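Local atomic coordinates of dihydrolipoyl dehydrogenase (Elizabethkingia anophelis NUHP1, PDB entry 6UZI), a protein that probably reoxidises the dihydrolipoyl groups of lipoylated proteins, passing electrons through a redox-active disulfide and bound FAD to NAD(+). Residues C30-F35 against D112-T117; C50-C55 against D98-T103. All coordinates share one frame; numbering follows the deposited sequence.

Contact 1: C30-F35 against D112-T117; sequences CAQLGF and DKNKIT
Ala-31 and Asn-114 meet where two helices end side by side, their CA atoms 6.1 Å apart. The tight part is small and centred on one methyl group: CB of Ala-31 points toward the other segment, lying 3.4 Å from the backbone O of Asn-114 and 3.9 Å from its CB. From the inner side, CG1 of Ile-116 comes within 4.0 Å of the same Ala-31 CB. The first torsion of Ile-116 (-66°) sets CG1 anti to the carbonyl carbon, where it reaches the Ala-31 methyl, while the residue itself is buried against Ala-27, Ile-28 and Ile-39.

The other flank is looser and polar. Gln-32 reaches out with an extended chain, and its CG passes OD1 of Asn-114 at 4.0 Å; the two amide planes are turned 42° apart and do not bond directly. A water modelled between Gln-32 NE2 and Asn-114 OD1 is doubtful at this resolution. The Asn-114 amide has a firmer partner in its own helix, since ND2 donates to the O of Leu-110. Gln-32 also packs on Arg-471 of the second subunit. Past the turns, a second water donates to the O of Lys-115 (2.8 Å) and weakly to that of Phe-35.

Both chains turn off with a Schellman motif, Gly-34 and Lys-115 taking the positive-phi position. NZ of Lys-115 folds back onto Asp-112 O (2.9 Å), which Lys-115 N approaches from the opposite face of the carbonyl plane. Beyond the turns, the Thr-117 backbone hydrogen-bonds to those of Thr-37 and Ile-39, so these paired helix ends deliver neighbouring parallel strands, 37-41 and 117-120, to the Rossmann-type sheet of the FAD-binding domain.

Contact 2: C50-C55 against D98-T103; sequences CLNVGC and DVVDQT. With FAD (flavin-adenine dinucleotide), chain E.
Leu-51 packs against Thr-103 and Val-100; its side chain and that of Thr-103 slide past each other in opposite directions. CD1 of Leu-51 lies 3.4 Å from CB of Thr-103 and also touches its CG2, while CD2 runs beside the Thr-103 backbone. The first torsion of Leu-51 (165°) places CG opposite the backbone N and carries the branched end across to helix 89-113, where Thr-104 and Ile-107 enclose it further. One turn earlier, CG1 of Val-100 meets the same CD1 at 3.9 Å. CG1 and CG2 of Val-100 both lie 3.5 Å from the backbone O of Leu-51, and CG1 extends to the CA of Asn-52.

Hydrogen bonds stay within each side and do not cross the contact. OG1 of Thr-103 turns back to the O of Val-99 (3.1 Å), which also receives Thr-103 N from the opposite face of its plane; this leaves CG2 to face Leu-51. Asn-52 donates from ND2 to the O of Gly-48, closing its side chain over its own short helix.

The covalent and cofactor contacts lie on the far side of segment 50-55. A disulfide joins Cys-50 SG to Cys-55 SG (2.0 Å), and Cys-55 SG sits over the flavin ring face, 3.5 Å from C10 of FAD. Cys-50 CB lies instead beside the ribityl chain, near O4' and O2'. Gly-54, at the N-cap of helix 55-73, brings its CA to 3.4 Å from FAD C7. His-453 of the second subunit, the predicted proton acceptor, packs on Cys-50. A CxxxxC redox disulfide set between flavin and partner-subunit histidine, backed here by helix 89-113, is the active-site signature of the pyridine nucleotide-disulfide oxidoreductases of this family.

Followed from the N terminus, the chain leaves strand 14-17, runs along helix 21-32 and reaches 30-35, the first half of contact 1. After strand 37-41 it enters the redox-active turn at 50-55, passes through helix 55-73 and returns along helix 89-113, whose middle closes contact 2 at 98-103. The same helix then ends at 112-117, closing contact 1. Contact 2 is therefore nested within the loop of contact 1, without crossing. Their centres lie about 23 Å apart, joined by helix 89-113: contact 1 ties its C-terminal end to the end of helix 21-32 in the Rossmann-type fold, contact 2 its middle to the disulfide site. Both also touch the second subunit.

Contact 1: C30-F35 against D112-T117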
loop_
_atom_site.group_PDB
_atom_site.type_symbol
_atom_site.label_atom_id
_atom_site.label_comp_id
_atom_site.label_asym_id
_atom_site.label_seq_id
_atom_site.Cartn_x
_atom_site.Cartn_y
_atom_site.Cartn_z
ATOM N N CYS A 30 -8.012 24.213 -16.053
ATOM C CA CYS A 30 -8.365 25.320 -16.939
ATOM C C CYS A 30 -7.407 26.487 -16.762
ATOM O O CYS A 30 -7.011 27.132 -17.741
ATOM C CB CYS A 30 -9.806 25.770 -16.690
ATOM S SG CYS A 30 -11.046 24.701 -17.447
ATOM N N ALA A 31 -7.040 26.785 -15.516
ATOM C CA ALA A 31 -6.060 27.834 -15.276
ATOM C C ALA A 31 -4.688 27.459 -15.844
ATOM O O ALA A 31 -3.978 28.321 -16.376
ATOM C CB ALA A 31 -5.978 28.128 -13.779
ATOM N N GLN A 32 -4.297 26.182 -15.745
ATOM C CA GLN A 32 -3.000 25.777 -16.280
ATOM C C GLN A 32 -2.957 25.906 -17.797
ATOM O O GLN A 32 -1.888 26.149 -18.369
ATOM C CB GLN A 32 -2.662 24.347 -15.859
ATOM C CG GLN A 32 -2.401 24.167 -14.367
ATOM C CD GLN A 32 -2.059 22.724 -13.996
ATOM O OE1 GLN A 32 -2.280 21.797 -14.777
ATOM N NE2 GLN A 32 -1.554 22.530 -12.781
ATOM N N LEU A 33 -4.097 25.755 -18.465
ATOM C CA LEU A 33 -4.152 25.836 -19.918
ATOM C C LEU A 33 -4.341 27.263 -20.421
ATOM O O LEU A 33 -4.350 27.481 -21.634
ATOM C CB LEU A 33 -5.259 24.924 -20.454
ATOM C CG LEU A 33 -4.981 23.432 -20.213
ATOM C CD1 LEU A 33 -6.227 22.584 -20.390
ATOM C CD2 LEU A 33 -3.881 22.932 -21.137
ATOM N N GLY A 34 -4.477 28.236 -19.525
ATOM C CA GLY A 34 -4.491 29.633 -19.896
ATOM C C GLY A 34 -5.837 30.324 -19.867
ATOM O O GLY A 34 -5.915 31.500 -20.249
ATOM N N PHE A 35 -6.879 29.666 -19.367
ATOM C CA PHE A 35 -8.204 30.262 -19.338
ATOM C C PHE A 35 -8.339 31.171 -18.127
ATOM O O PHE A 35 -7.808 30.873 -17.053
ATOM C CB PHE A 35 -9.274 29.176 -19.259
ATOM C CG PHE A 35 -9.387 28.334 -20.489
ATOM C CD1 PHE A 35 -9.776 28.894 -21.694
ATOM C CD2 PHE A 35 -9.106 26.979 -20.440
ATOM C CE1 PHE A 35 -9.898 28.118 -22.828
ATOM C CE2 PHE A 35 -9.218 26.199 -21.570
ATOM C CZ PHE A 35 -9.616 26.770 -22.770
ATOM N N ASP A 112 -5.628 30.320 -5.048
ATOM C CA ASP A 112 -4.866 31.562 -5.152
ATOM C C ASP A 112 -3.641 31.376 -6.026
ATOM O O ASP A 112 -3.308 32.251 -6.833
ATOM C CB ASP A 112 -4.417 32.051 -3.773
ATOM C CG ASP A 112 -5.570 32.453 -2.884
ATOM O OD1 ASP A 112 -5.332 32.650 -1.676
ATOM O OD2 ASP A 112 -6.721 32.527 -3.370
ATOM N N LYS A 113 -2.964 30.235 -5.882
ATOM C CA LYS A 113 -1.749 29.996 -6.648
ATOM C C LYS A 113 -2.040 29.963 -8.145
ATOM O O LYS A 113 -1.262 30.494 -8.946
ATOM C CB LYS A 113 -1.081 28.710 -6.167
ATOM C CG LYS A 113 0.284 28.480 -6.736
ATOM C CD LYS A 113 0.711 27.035 -6.594
ATOM C CE LYS A 113 1.141 26.466 -7.934
ATOM N NZ LYS A 113 2.134 25.376 -7.760
ATOM N N ASN A 114 -3.169 29.375 -8.539
ATOM C CA ASN A 114 -3.542 29.274 -9.941
ATOM C C ASN A 114 -4.320 30.487 -10.436
ATOM O O ASN A 114 -4.756 30.493 -11.594
ATOM C CB ASN A 114 -4.360 28.005 -10.179
ATOM C CG ASN A 114 -3.537 26.744 -10.034
ATOM O OD1 ASN A 114 -2.994 26.239 -11.009
ATOM N ND2 ASN A 114 -3.459 26.218 -8.820
ATOM N N LYS A 115 -4.461 31.520 -9.600
ATOM C CA LYS A 115 -5.116 32.779 -9.972
ATOM C C LYS A 115 -6.564 32.550 -10.396
ATOM O O LYS A 115 -7.067 33.176 -11.336
ATOM C CB LYS A 115 -4.332 33.505 -11.072
ATOM C CG LYS A 115 -2.904 33.857 -10.676
ATOM C CD LYS A 115 -2.899 34.816 -9.498
ATOM C CE LYS A 115 -1.507 35.019 -8.931
ATOM N NZ LYS A 115 -1.236 34.099 -7.793
ATOM N N ILE A 116 -7.250 31.665 -9.673
ATOM C CA ILE A 116 -8.655 31.379 -9.927
ATOM C C ILE A 116 -9.500 32.273 -9.035
ATOM O O ILE A 116 -9.288 32.335 -7.818
ATOM C CB ILE A 116 -8.976 29.900 -9.663
ATOM C CG1 ILE A 116 -8.251 28.993 -10.654
ATOM C CG2 ILE A 116 -10.478 29.668 -9.737
ATOM C CD1 ILE A 116 -8.070 27.580 -10.152
ATOM N N THR A 117 -10.486 32.935 -9.626
ATOM C CA THR A 117 -11.404 33.731 -8.830
ATOM C C THR A 117 -12.366 32.797 -8.116
ATOM O O THR A 117 -12.961 31.911 -8.735
ATOM C CB THR A 117 -12.178 34.714 -9.704
ATOM O OG1 THR A 117 -11.265 35.422 -10.549
ATOM C CG2 THR A 117 -12.931 35.695 -8.839
HETATM O O HOH W 1 -1.098 24.430 -11.324
HETATM O O HOH W 2 -7.382 32.286 -14.011
#

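Contact 2: C50-C55 against D98-T103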
loop_
_atom_site.group_PDB
_atom_site.type_symbol
_atom_site.label_atom_id
_atom_site.label_comp_id
_atom_site.label_asym_id
_atom_site.label_seq_id
_atom_site.Cartn_x
_atom_site.Cartn_y
_atom_site.Cartn_z
ATOM N N CYS A 50 -16.710 15.404 -0.876
ATOM C CA CYS A 50 -15.612 14.519 -0.497
ATOM C C CYS A 50 -14.825 15.061 0.687
ATOM O O CYS A 50 -14.396 14.299 1.563
ATOM C CB CYS A 50 -14.695 14.310 -1.698
ATOM S SG CYS A 50 -13.306 13.175 -1.453
ATOM N N LEU A 51 -14.631 16.376 0.735
ATOM C CA LEU A 51 -13.844 16.989 1.795
ATOM C C LEU A 51 -14.676 17.293 3.038
ATOM O O LEU A 51 -14.252 17.003 4.161
ATOM C CB LEU A 51 -13.185 18.268 1.275
ATOM C CG LEU A 51 -12.631 19.189 2.360
ATOM C CD1 LEU A 51 -11.639 18.450 3.234
ATOM C CD2 LEU A 51 -11.989 20.405 1.741
ATOM N N ASN A 52 -15.861 17.867 2.859
ATOM C CA ASN A 52 -16.582 18.427 3.992
ATOM C C ASN A 52 -17.468 17.402 4.692
ATOM O O ASN A 52 -17.592 17.434 5.924
ATOM C CB ASN A 52 -17.407 19.630 3.520
ATOM C CG ASN A 52 -16.538 20.730 2.905
ATOM O OD1 ASN A 52 -15.934 21.531 3.616
ATOM N ND2 ASN A 52 -16.464 20.755 1.577
ATOM N N VAL A 53 -18.075 16.483 3.939
ATOM C CA VAL A 53 -19.002 15.506 4.508
ATOM C C VAL A 53 -18.805 14.147 3.846
ATOM O O VAL A 53 -19.712 13.308 3.854
ATOM C CB VAL A 53 -20.467 15.969 4.358
ATOM C CG1 VAL A 53 -20.756 17.165 5.249
ATOM C CG2 VAL A 53 -20.794 16.292 2.901
ATOM N N GLY A 54 -17.623 13.910 3.276
ATOM C CA GLY A 54 -17.416 12.684 2.522
ATOM C C GLY A 54 -16.159 11.890 2.821
ATOM O O GLY A 54 -16.001 11.362 3.929
ATOM N N CYS A 55 -15.273 11.786 1.820
ATOM C CA CYS A 55 -14.121 10.886 1.888
ATOM C C CYS A 55 -13.232 11.195 3.083
ATOM O O CYS A 55 -12.969 10.327 3.926
ATOM C CB CYS A 55 -13.288 10.983 0.612
ATOM S SG CYS A 55 -14.131 11.381 -0.918
ATOM N N ASP A 98 -10.442 19.080 12.371
ATOM C CA ASP A 98 -9.201 19.782 12.052
ATOM C C ASP A 98 -8.612 19.273 10.744
ATOM O O ASP A 98 -8.065 20.058 9.960
ATOM C CB ASP A 98 -8.195 19.637 13.194
ATOM N N VAL A 99 -8.735 17.965 10.480
ATOM C CA VAL A 99 -8.289 17.411 9.204
ATOM C C VAL A 99 -9.058 18.048 8.050
ATOM O O VAL A 99 -8.471 18.428 7.031
ATOM C CB VAL A 99 -8.446 15.873 9.202
ATOM C CG1 VAL A 99 -8.090 15.292 7.844
ATOM C CG2 VAL A 99 -7.580 15.237 10.280
ATOM N N VAL A 100 -10.375 18.204 8.203
ATOM C CA VAL A 100 -11.171 18.864 7.172
ATOM C C VAL A 100 -10.740 20.320 7.018
ATOM O O VAL A 100 -10.554 20.812 5.898
ATOM C CB VAL A 100 -12.677 18.739 7.485
ATOM C CG1 VAL A 100 -13.511 19.514 6.476
ATOM C CG2 VAL A 100 -13.095 17.285 7.459
ATOM N N ASP A 101 -10.574 21.035 8.135
ATOM C CA ASP A 101 -10.123 22.421 8.036
ATOM C C ASP A 101 -8.739 22.508 7.400
ATOM O O ASP A 101 -8.450 23.467 6.675
ATOM C CB ASP A 101 -10.144 23.103 9.410
ATOM C CG ASP A 101 -9.422 24.456 9.405
ATOM O OD1 ASP A 101 -9.944 25.422 8.802
ATOM O OD2 ASP A 101 -8.334 24.559 10.011
ATOM N N GLN A 102 -7.876 21.518 7.650
ATOM C CA GLN A 102 -6.568 21.495 7.002
ATOM C C GLN A 102 -6.712 21.446 5.488
ATOM O O GLN A 102 -6.136 22.268 4.766
ATOM C CB GLN A 102 -5.766 20.279 7.471
ATOM C CG GLN A 102 -4.881 20.457 8.687
ATOM C CD GLN A 102 -4.018 19.223 8.923
ATOM O OE1 GLN A 102 -4.446 18.260 9.569
ATOM N NE2 GLN A 102 -2.802 19.239 8.378
ATOM N N THR A 103 -7.499 20.491 4.990
ATOM C CA THR A 103 -7.612 20.291 3.550
ATOM C C THR A 103 -8.313 21.466 2.870
ATOM O O THR A 103 -7.966 21.830 1.740
ATOM C CB THR A 103 -8.324 18.966 3.282
ATOM O OG1 THR A 103 -7.725 17.941 4.087
ATOM C CG2 THR A 103 -8.226 18.568 1.810
HETATM P PA FAD E . -19.405 17.166 -5.016
HETATM O O1A FAD E . -18.222 16.740 -4.232
HETATM O O2A FAD E . -20.597 16.287 -4.625
HETATM O O5B FAD E . -19.788 18.656 -4.589
HETATM C C5B FAD E . -20.151 19.574 -5.634
HETATM C C4B FAD E . -20.276 20.945 -5.022
HETATM O O4B FAD E . -21.185 21.744 -5.800
HETATM C C3B FAD E . -20.787 20.997 -3.574
HETATM O O3B FAD E . -19.763 21.532 -2.745
HETATM C C2B FAD E . -21.986 21.961 -3.632
HETATM O O2B FAD E . -22.035 22.838 -2.510
HETATM C C1B FAD E . -21.735 22.710 -4.938
HETATM N N9A FAD E . -22.926 23.239 -5.584
HETATM C C8A FAD E . -24.041 22.537 -5.966
HETATM N N7A FAD E . -24.942 23.258 -6.585
HETATM C C5A FAD E . -24.385 24.532 -6.612
HETATM C C6A FAD E . -24.839 25.754 -7.134
HETATM N N6A FAD E . -25.989 25.899 -7.799
HETATM N N1A FAD E . -24.045 26.837 -6.978
HETATM C C2A FAD E . -22.877 26.691 -6.344
HETATM N N3A FAD E . -22.340 25.587 -5.817
HETATM C C4A FAD E . -23.147 24.531 -5.987
HETATM N N1 FAD E . -15.725 8.828 -3.158
HETATM C C2 FAD E . -14.520 8.234 -3.341
HETATM O O2 FAD E . -13.977 8.216 -4.445
HETATM N N3 FAD E . -13.871 7.649 -2.268
HETATM C C4 FAD E . -14.335 7.602 -0.966
HETATM O O4 FAD E . -13.667 7.064 -0.084
HETATM C C4X FAD E . -15.611 8.237 -0.780
HETATM N N5 FAD E . -16.113 8.272 0.421
HETATM C C5X FAD E . -17.316 8.940 0.598
HETATM C C6 FAD E . -17.839 9.038 1.885
HETATM C C7 FAD E . -19.006 9.752 2.132
HETATM C C7M FAD E . -19.529 9.851 3.541
HETATM C C8 FAD E . -19.673 10.381 1.064
HETATM C C8M FAD E . -20.905 11.216 1.304
HETATM C C9 FAD E . -19.166 10.265 -0.225
HETATM C C9A FAD E . -17.994 9.557 -0.467
HETATM N N10 FAD E . -17.425 9.476 -1.752
HETATM C C10 FAD E . -16.234 8.828 -1.939
HETATM C "C1'" FAD E . -18.078 10.112 -2.901
HETATM C "C2'" FAD E . -17.466 11.466 -3.237
HETATM O "O2'" FAD E . -17.785 12.432 -2.234
HETATM C "C3'" FAD E . -17.919 11.957 -4.612
HETATM O "O3'" FAD E . -17.855 10.891 -5.548
HETATM C "C4'" FAD E . -17.082 13.128 -5.126
HETATM O "O4'" FAD E . -17.067 14.140 -4.117
HETATM C "C5'" FAD E . -17.571 13.678 -6.449
HETATM O "O5'" FAD E . -17.656 15.102 -6.260
HETATM P P FAD E . -18.037 16.179 -7.420
HETATM O O1P FAD E . -16.944 17.105 -7.810
HETATM O O2P FAD E . -18.712 15.565 -8.628
HETATM O O3P FAD E . -19.159 16.951 -6.582
#